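Local coordinates for protein Stk_08120 (Sulfolobus tokodaii str. 7, PDB 2EJX) that probably carries fatty acids and belongs to the thermoacidophile-specific DUF3211 family, with a Bet v 1-like fold, at residues Glu10-Asn14 with Lys91-Thr95; Gln15-Val20 with Ile130-Arg134; Lys6-Glu10 with Asn118-Leu122. All coordinates share one frame; numbering follows the deposited sequence.

Contact 1 of 3, residues Glu10-Asn14 with Lys91-Thr95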
loop_
_atom_site.group_PDB
_atom_site.type_symbol
_atom_site.label_atom_id
_atom_site.label_comp_id
_atom_site.label_asym_id
_atom_site.label_seq_id
_atom_site.Cartn_x
_atom_site.Cartn_y
_atom_site.Cartn_z
ATOM N N GLU A 10 1.720 4.037 -11.711
ATOM C CA GLU A 10 2.532 5.212 -11.572
ATOM C C GLU A 10 1.643 6.254 -10.962
ATOM O O GLU A 10 0.465 6.332 -11.330
ATOM C CB GLU A 10 2.979 5.695 -12.963
ATOM C CG GLU A 10 3.749 6.978 -12.921
ATOM C CD GLU A 10 4.329 7.349 -14.263
ATOM O OE1 GLU A 10 3.660 8.084 -14.996
ATOM O OE2 GLU A 10 5.447 6.882 -14.578
ATOM N N ILE A 11 2.187 7.003 -9.998
ATOM C CA ILE A 11 1.477 8.114 -9.388
ATOM C C ILE A 11 2.311 9.361 -9.541
ATOM O O ILE A 11 3.506 9.376 -9.187
ATOM C CB ILE A 11 1.222 7.836 -7.894
ATOM C CG1 ILE A 11 0.341 6.581 -7.745
ATOM C CG2 ILE A 11 0.578 9.106 -7.165
ATOM C CD1 ILE A 11 -0.223 6.349 -6.358
ATOM N N LYS A 12 1.653 10.428 -10.003
ATOM C CA LYS A 12 2.228 11.751 -10.127
ATOM C C LYS A 12 1.759 12.619 -8.958
ATOM O O LYS A 12 0.572 12.610 -8.613
ATOM C CB LYS A 12 1.782 12.371 -11.454
ATOM C CG LYS A 12 2.307 11.607 -12.686
ATOM C CD LYS A 12 3.647 12.265 -13.107
ATOM C CE LYS A 12 4.382 11.508 -14.190
ATOM N NZ LYS A 12 5.821 11.996 -14.268
ATOM N N THR A 13 2.677 13.370 -8.361
ATOM C CA THR A 13 2.341 14.204 -7.207
ATOM C C THR A 13 3.064 15.545 -7.226
ATOM O O THR A 13 4.207 15.644 -7.660
ATOM C CB THR A 13 2.648 13.464 -5.855
ATOM O OG1 THR A 13 2.371 14.312 -4.729
ATOM C CG2 THR A 13 4.117 13.062 -5.773
ATOM N N ASN A 14 2.351 16.589 -6.809
ATOM C CA ASN A 14 2.934 17.885 -6.511
ATOM C C ASN A 14 3.236 18.079 -5.035
ATOM O O ASN A 14 3.623 19.181 -4.609
ATOM C CB ASN A 14 1.953 18.973 -6.933
ATOM C CG ASN A 14 1.906 19.172 -8.421
ATOM O OD1 ASN A 14 2.850 18.836 -9.141
ATOM N ND2 ASN A 14 0.828 19.794 -8.887
ATOM N N LYS A 91 10.583 7.591 -8.347
ATOM C CA LYS A 91 11.170 7.608 -9.686
ATOM C C LYS A 91 11.831 8.941 -9.993
ATOM O O LYS A 91 12.878 8.969 -10.659
ATOM C CB LYS A 91 10.126 7.235 -10.736
ATOM C CG LYS A 91 9.488 5.898 -10.506
ATOM C CD LYS A 91 8.944 5.271 -11.792
ATOM C CE LYS A 91 7.890 6.127 -12.433
ATOM N NZ LYS A 91 7.094 5.364 -13.426
ATOM N N ASP A 92 11.216 10.050 -9.558
ATOM C CA ASP A 92 11.845 11.379 -9.629
ATOM C C ASP A 92 11.130 12.242 -8.630
ATOM O O ASP A 92 10.393 11.694 -7.792
ATOM C CB ASP A 92 11.769 12.009 -11.040
ATOM C CG ASP A 92 10.346 12.025 -11.614
ATOM O OD1 ASP A 92 9.351 12.366 -10.903
ATOM O OD2 ASP A 92 10.233 11.675 -12.800
ATOM N N ASN A 93 11.307 13.567 -8.740
ATOM C CA ASN A 93 10.765 14.507 -7.742
ATOM C C ASN A 93 9.232 14.604 -7.719
ATOM O O ASN A 93 8.647 15.155 -6.770
ATOM C CB ASN A 93 11.356 15.928 -7.945
ATOM C CG ASN A 93 10.734 16.963 -6.977
ATOM O OD1 ASN A 93 9.921 17.819 -7.379
ATOM N ND2 ASN A 93 11.079 16.856 -5.695
ATOM N N ASN A 94 8.576 14.093 -8.758
ATOM C CA ASN A 94 7.114 14.227 -8.839
ATOM C C ASN A 94 6.397 12.935 -9.161
ATOM O O ASN A 94 5.254 12.981 -9.551
ATOM C CB ASN A 94 6.688 15.269 -9.905
ATOM C CG ASN A 94 7.134 16.676 -9.566
ATOM O OD1 ASN A 94 6.508 17.368 -8.744
ATOM N ND2 ASN A 94 8.193 17.136 -10.239
ATOM N N THR A 95 7.088 11.791 -9.057
ATOM C CA THR A 95 6.554 10.542 -9.578
ATOM C C THR A 95 7.043 9.389 -8.718
ATOM O O THR A 95 8.223 9.336 -8.355
ATOM C CB THR A 95 7.018 10.267 -11.040
ATOM O OG1 THR A 95 6.990 11.494 -11.766
ATOM C CG2 THR A 95 6.110 9.275 -11.725
#
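At the end of the edge strand 7-12, Thr13 and Lys12 meet Asn94 and Thr95 of the type I turn that links strands 82-92 and 95-102 of the antiparallel sheet. Lys12 and Thr95 form a non-hydrogen-bonded antiparallel pair. Thr13 N donates to Asn94 O at 2.9 Å. The CA-H of Thr95 points to Ile11 O, and the CA-H of Lys12 points to Asn94 O.

The side chains of Lys12 and Thr95 lie side by side on one face of the sheet. Lys12 is bent at chi2 (-92°), which leans its chain toward Thr95 and lets NZ donate to Thr95 OG1 at 2.8 Å. Thr95 OG1 in turn donates to Asp92 OD1 at 2.7 Å. Asp92 OD1 also accepts from Asn94 N at 2.9 Å, an Asx turn, so one carboxylate oxygen ties two residues of the turn together.

On the same face, the extended chain of Glu10, with CG opposite the backbone N (chi1 176°), carries the carboxylate out to Lys91. On the way Glu10 CG lies 3.5 Å from Thr95 CG2. The carboxylate forms a salt bridge with Lys91, whose chain comes in crosswise; the modelled distance from Lys91 NZ to Glu10 OE2, 2.5 Å, is unusually short. Thr13 OG1 is hydrogen-bonded to Asp127 OD1 of helix 105-137, joining the strand end to that helix. The arrangement is typical of a beta hairpin, its type I turn braced by an Asx turn and flanked by an antiparallel edge strand.

Contact 2 of 3, residues Gln15-Val20 with Ile130-Arg134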
loop_
_atom_site.group_PDB
_atom_site.type_symbol
_atom_site.label_atom_id
_atom_site.label_comp_id
_atom_site.label_asym_id
_atom_site.label_seq_id
_atom_site.Cartn_x
_atom_site.Cartn_y
_atom_site.Cartn_z
ATOM N N GLN A 15 3.011 17.049 -4.219
ATOM C CA GLN A 15 3.324 17.150 -2.802
ATOM C C GLN A 15 4.815 16.859 -2.645
ATOM O O GLN A 15 5.430 16.311 -3.576
ATOM C CB GLN A 15 2.477 16.149 -1.978
ATOM C CG GLN A 15 1.058 16.562 -1.668
ATOM C CD GLN A 15 0.996 17.465 -0.460
ATOM O OE1 GLN A 15 1.981 17.642 0.239
ATOM N NE2 GLN A 15 -0.159 18.055 -0.221
ATOM N N ASP A 16 5.407 17.223 -1.513
ATOM C CA ASP A 16 6.826 16.958 -1.299
ATOM C C ASP A 16 7.003 15.451 -1.366
ATOM O O ASP A 16 6.434 14.718 -0.554
ATOM C CB ASP A 16 7.309 17.488 0.056
ATOM C CG ASP A 16 8.774 17.161 0.336
ATOM O OD1 ASP A 16 9.138 15.977 0.461
ATOM O OD2 ASP A 16 9.588 18.100 0.449
ATOM N N ILE A 17 7.801 15.009 -2.319
ATOM C CA ILE A 17 7.917 13.581 -2.601
ATOM C C ILE A 17 8.446 12.773 -1.428
ATOM O O ILE A 17 8.124 11.614 -1.299
ATOM C CB ILE A 17 8.794 13.302 -3.872
ATOM C CG1 ILE A 17 8.678 11.823 -4.284
ATOM C CG2 ILE A 17 10.289 13.737 -3.644
ATOM C CD1 ILE A 17 7.369 11.442 -5.002
ATOM N N ASP A 18 9.269 13.378 -0.586
ATOM C CA ASP A 18 9.858 12.649 0.485
ATOM C C ASP A 18 8.849 12.471 1.597
ATOM O O ASP A 18 8.757 11.410 2.207
ATOM C CB ASP A 18 11.189 13.306 0.909
ATOM C CG ASP A 18 12.239 13.209 -0.206
ATOM O OD1 ASP A 18 12.383 12.118 -0.820
ATOM O OD2 ASP A 18 12.876 14.231 -0.515
ATOM N N VAL A 19 7.997 13.465 1.773
ATOM C CA VAL A 19 6.849 13.310 2.677
ATOM C C VAL A 19 5.914 12.209 2.209
ATOM O O VAL A 19 5.472 11.399 3.018
ATOM C CB VAL A 19 6.117 14.686 2.865
ATOM C CG1 VAL A 19 4.789 14.503 3.642
ATOM C CG2 VAL A 19 7.060 15.631 3.659
ATOM N N VAL A 20 5.616 12.189 0.921
ATOM C CA VAL A 20 4.737 11.177 0.375
ATOM C C VAL A 20 5.281 9.759 0.581
ATOM O O VAL A 20 4.551 8.843 0.980
ATOM C CB VAL A 20 4.463 11.454 -1.100
ATOM C CG1 VAL A 20 3.621 10.343 -1.716
ATOM C CG2 VAL A 20 3.723 12.889 -1.270
ATOM N N ILE A 130 -2.986 13.008 0.631
ATOM C CA ILE A 130 -1.764 13.292 1.364
ATOM C C ILE A 130 -1.867 14.608 2.105
ATOM O O ILE A 130 -1.324 14.742 3.185
ATOM C CB ILE A 130 -0.539 13.338 0.427
ATOM C CG1 ILE A 130 -0.267 11.948 -0.228
ATOM C CG2 ILE A 130 0.726 13.958 1.179
ATOM C CD1 ILE A 130 0.343 10.827 0.758
ATOM N N ARG A 131 -2.555 15.589 1.533
ATOM C CA ARG A 131 -2.715 16.867 2.223
ATOM C C ARG A 131 -3.413 16.655 3.575
ATOM O O ARG A 131 -2.977 17.171 4.613
ATOM C CB ARG A 131 -3.518 17.821 1.388
ATOM C CG ARG A 131 -3.596 19.207 1.980
ATOM C CD ARG A 131 -4.408 20.139 1.074
ATOM N NE ARG A 131 -5.797 19.701 1.008
ATOM C CZ ARG A 131 -6.724 20.013 1.907
ATOM N NH1 ARG A 131 -6.428 20.791 2.940
ATOM N NH2 ARG A 131 -7.949 19.538 1.772
ATOM N N LEU A 132 -4.491 15.899 3.537
ATOM C CA LEU A 132 -5.200 15.503 4.777
ATOM C C LEU A 132 -4.343 14.658 5.741
ATOM O O LEU A 132 -4.402 14.880 6.961
ATOM C CB LEU A 132 -6.508 14.766 4.401
ATOM C CG LEU A 132 -7.552 15.704 3.811
ATOM C CD1 LEU A 132 -8.753 14.869 3.317
ATOM C CD2 LEU A 132 -8.043 16.748 4.825
ATOM N N GLU A 133 -3.574 13.693 5.215
ATOM C CA GLU A 133 -2.625 12.932 6.053
ATOM C C GLU A 133 -1.636 13.861 6.748
ATOM O O GLU A 133 -1.354 13.720 7.910
ATOM C CB GLU A 133 -1.880 11.851 5.212
ATOM C CG GLU A 133 -2.789 10.666 4.798
ATOM C CD GLU A 133 -3.280 9.881 6.039
ATOM O OE1 GLU A 133 -2.606 9.847 7.096
ATOM O OE2 GLU A 133 -4.367 9.315 5.939
ATOM N N ARG A 134 -1.094 14.808 6.008
ATOM C CA ARG A 134 -0.149 15.759 6.580
ATOM C C ARG A 134 -0.714 16.626 7.708
ATOM O O ARG A 134 -0.004 16.978 8.673
ATOM C CB ARG A 134 0.364 16.637 5.456
ATOM C CG ARG A 134 1.331 15.863 4.581
ATOM C CD ARG A 134 1.953 16.807 3.533
ATOM N NE ARG A 134 3.010 17.602 4.158
ATOM C CZ ARG A 134 3.890 18.358 3.497
ATOM N NH1 ARG A 134 3.810 18.440 2.185
ATOM N NH2 ARG A 134 4.849 19.035 4.156
HETATM O O HOH W 1 4.660 19.897 -0.412
#
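Gln15 and Arg134 run antiparallel alongside one another where the start of helix 17-24 packs on the long C-terminal helix 105-137, a helix pairing within the Bet v 1-like fold. Their amide and guanidinium planes are turned 67° apart. Arg134 NH1 donates to Gln15 OE1 at 2.8 Å, almost in line with the C=O bond and in the guanidinium plane. Gln15 bends at chi2 (-83°), which lays CG and CD against Ile130 CG2 and brings NE2 against CA and CB of Arg131. Val19 lies across Arg134. Its CG1 sits over one guanidinium face, 3.6 Å from Arg134 NE and offset toward the rim. Deeper in, Val20 CG2 meets Ile130 CG2 at 4.0 Å. Arg134 NE also forms a salt bridge with the C-terminal carboxylate of Ile139. An alanine in place of Arg134 is likely to leave Gln15 OE1 without its donor and the Ile139 carboxylate without this charge mate, and to take away the packing of Val19 CG1 on the guanidinium face. Asp16 is the N-cap of helix 17-24; its OD1 takes Asp18 N and Val19 N from opposite faces of the carboxylate plane, at 2.8 Å from Asp18 N.

Contact 3 of 3, residues Lys6-Glu10 with Asn118-Leu122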
loop_
_atom_site.group_PDB
_atom_site.type_symbol
_atom_site.label_atom_id
_atom_site.label_comp_id
_atom_site.label_asym_id
_atom_site.label_seq_id
_atom_site.Cartn_x
_atom_site.Cartn_y
_atom_site.Cartn_z
ATOM N N LYS A 6 2.559 -9.307 -11.393
ATOM C CA LYS A 6 2.568 -8.065 -10.565
ATOM C C LYS A 6 1.554 -7.063 -11.093
ATOM O O LYS A 6 1.266 -7.052 -12.304
ATOM C CB LYS A 6 3.966 -7.451 -10.529
ATOM C CG LYS A 6 4.639 -7.188 -11.883
ATOM C CD LYS A 6 6.101 -6.815 -11.688
ATOM C CE LYS A 6 6.604 -5.869 -12.776
ATOM N NZ LYS A 6 7.111 -6.561 -14.010
ATOM N N VAL A 7 1.009 -6.242 -10.187
ATOM C CA VAL A 7 0.051 -5.175 -10.512
ATOM C C VAL A 7 0.818 -3.908 -10.173
ATOM O O VAL A 7 1.487 -3.867 -9.141
ATOM C CB VAL A 7 -1.227 -5.250 -9.619
ATOM C CG1 VAL A 7 -2.235 -4.136 -9.988
ATOM C CG2 VAL A 7 -1.897 -6.609 -9.761
ATOM N N GLU A 8 0.772 -2.900 -11.043
ATOM C CA GLU A 8 1.456 -1.655 -10.703
ATOM C C GLU A 8 0.745 -0.405 -11.167
ATOM O O GLU A 8 -0.209 -0.473 -11.929
ATOM C CB GLU A 8 2.884 -1.661 -11.227
ATOM C CG GLU A 8 3.039 -1.828 -12.682
ATOM C CD GLU A 8 4.480 -2.155 -13.010
ATOM O OE1 GLU A 8 5.383 -1.364 -12.627
ATOM O OE2 GLU A 8 4.713 -3.216 -13.627
ATOM N N LYS A 9 1.255 0.739 -10.725
ATOM C CA LYS A 9 0.610 2.010 -10.982
ATOM C C LYS A 9 1.634 3.096 -10.766
ATOM O O LYS A 9 2.301 3.112 -9.745
ATOM C CB LYS A 9 -0.584 2.206 -9.999
ATOM C CG LYS A 9 -1.398 3.519 -10.276
ATOM C CD LYS A 9 -2.383 3.264 -11.433
ATOM C CE LYS A 9 -3.041 4.554 -11.918
ATOM N NZ LYS A 9 -3.878 4.181 -13.111
ATOM N N GLU A 10 1.720 4.037 -11.711
ATOM C CA GLU A 10 2.532 5.212 -11.572
ATOM C C GLU A 10 1.643 6.254 -10.962
ATOM O O GLU A 10 0.465 6.332 -11.330
ATOM C CB GLU A 10 2.979 5.695 -12.963
ATOM C CG GLU A 10 3.749 6.978 -12.921
ATOM C CD GLU A 10 4.329 7.349 -14.263
ATOM O OE1 GLU A 10 3.660 8.084 -14.996
ATOM O OE2 GLU A 10 5.447 6.882 -14.578
ATOM N N ASN A 118 -8.271 0.367 -6.307
ATOM C CA ASN A 118 -7.587 1.112 -5.246
ATOM C C ASN A 118 -6.437 1.934 -5.772
ATOM O O ASN A 118 -6.295 3.105 -5.442
ATOM C CB ASN A 118 -7.066 0.144 -4.178
ATOM C CG ASN A 118 -8.136 -0.245 -3.165
ATOM O OD1 ASN A 118 -9.088 0.522 -2.889
ATOM N ND2 ASN A 118 -7.995 -1.441 -2.600
ATOM N N LEU A 119 -5.598 1.322 -6.604
ATOM C CA LEU A 119 -4.483 2.072 -7.168
ATOM C C LEU A 119 -4.910 3.236 -8.060
ATOM O O LEU A 119 -4.288 4.298 -8.036
ATOM C CB LEU A 119 -3.479 1.138 -7.891
ATOM C CG LEU A 119 -2.754 0.121 -7.013
ATOM C CD1 LEU A 119 -1.956 -0.850 -7.883
ATOM C CD2 LEU A 119 -1.803 0.817 -5.981
ATOM N N ASP A 120 -5.955 3.030 -8.862
ATOM C CA ASP A 120 -6.543 4.092 -9.681
ATOM C C ASP A 120 -7.064 5.225 -8.841
ATOM O O ASP A 120 -6.799 6.373 -9.143
ATOM C CB ASP A 120 -7.679 3.519 -10.563
ATOM C CG ASP A 120 -7.165 2.659 -11.710
ATOM O OD1 ASP A 120 -5.959 2.602 -11.944
ATOM O OD2 ASP A 120 -7.991 2.049 -12.389
ATOM N N ARG A 121 -7.829 4.896 -7.780
ATOM C CA ARG A 121 -8.358 5.912 -6.881
ATOM C C ARG A 121 -7.211 6.683 -6.184
ATOM O O ARG A 121 -7.240 7.896 -6.083
ATOM C CB ARG A 121 -9.272 5.237 -5.828
ATOM C CG ARG A 121 -9.939 6.221 -4.855
ATOM C CD ARG A 121 -10.764 5.490 -3.780
ATOM N NE ARG A 121 -9.998 4.389 -3.179
ATOM C CZ ARG A 121 -9.017 4.524 -2.277
ATOM N NH1 ARG A 121 -8.620 5.718 -1.798
ATOM N NH2 ARG A 121 -8.378 3.422 -1.886
ATOM N N LEU A 122 -6.196 5.975 -5.713
ATOM C CA LEU A 122 -5.028 6.635 -5.116
ATOM C C LEU A 122 -4.340 7.569 -6.124
ATOM O O LEU A 122 -4.035 8.711 -5.789
ATOM C CB LEU A 122 -4.045 5.572 -4.576
ATOM C CG LEU A 122 -3.049 5.788 -3.452
ATOM C CD1 LEU A 122 -3.716 6.181 -2.130
ATOM C CD2 LEU A 122 -2.293 4.427 -3.319
#
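Leu119 lies against Lys9 and Val7, its CB 3.7 Å from Lys9 CB. Leu119 and Lys9 pass head to tail. The CD1 branch of Leu119 reaches on to Val7, 3.9 Å from its CG1, where the two side chains meet at a slant. One leucine thus spans two strand residues that both point toward the helix.

Lys9 carries the polar half of the contact. Its CG stands anti to the backbone N (chi1 -176°), and a bend at chi2 (81°) turns the rest of the chain past Leu119 O toward Asp120. Lys9 CG passes 3.7 Å from Leu119 O, and Lys9 NZ ends 2.9 Å from Asp120 OD1, a salt bridge met from above the carboxylate plane. The CB of Asp120 points away from the strand, but the carboxylate swings back to meet the lysine. Lys9 thus packs on Leu119 while its charge is paired with Asp120.

Strand 7-10 and helix 118-122 run nearly parallel, 8° apart, with their axes 8.8 Å from each other. Residues 118-122 belong to the long helix 105-137, which packs beside edge strand 7-12 as in the Bet v 1-like fold. Helix 27-34 touches Leu119 through Ile34, and strand 95-102 bonds to the edge strand.

How the contacts relate
Contacts 1 and 3 both start from strand 7-12 and share Glu10; their centres are about 13 Å apart. Contact 3 joins the strand to helix 105-137, and contact 1 joins its end to the hairpin segment 91-95. The chain then enters helix 17-24, where contact 2 touches contact 1 through Ile17 and Asn93, their centres about 12 Å apart. Contacts 2 and 3 use the same long helix, with centres about 18 Å apart. All three pair an N-terminal segment with one much later in the sequence. Together they fix the edge strand and first helix against the sheet and C-terminal helix of the Bet v 1-like fold.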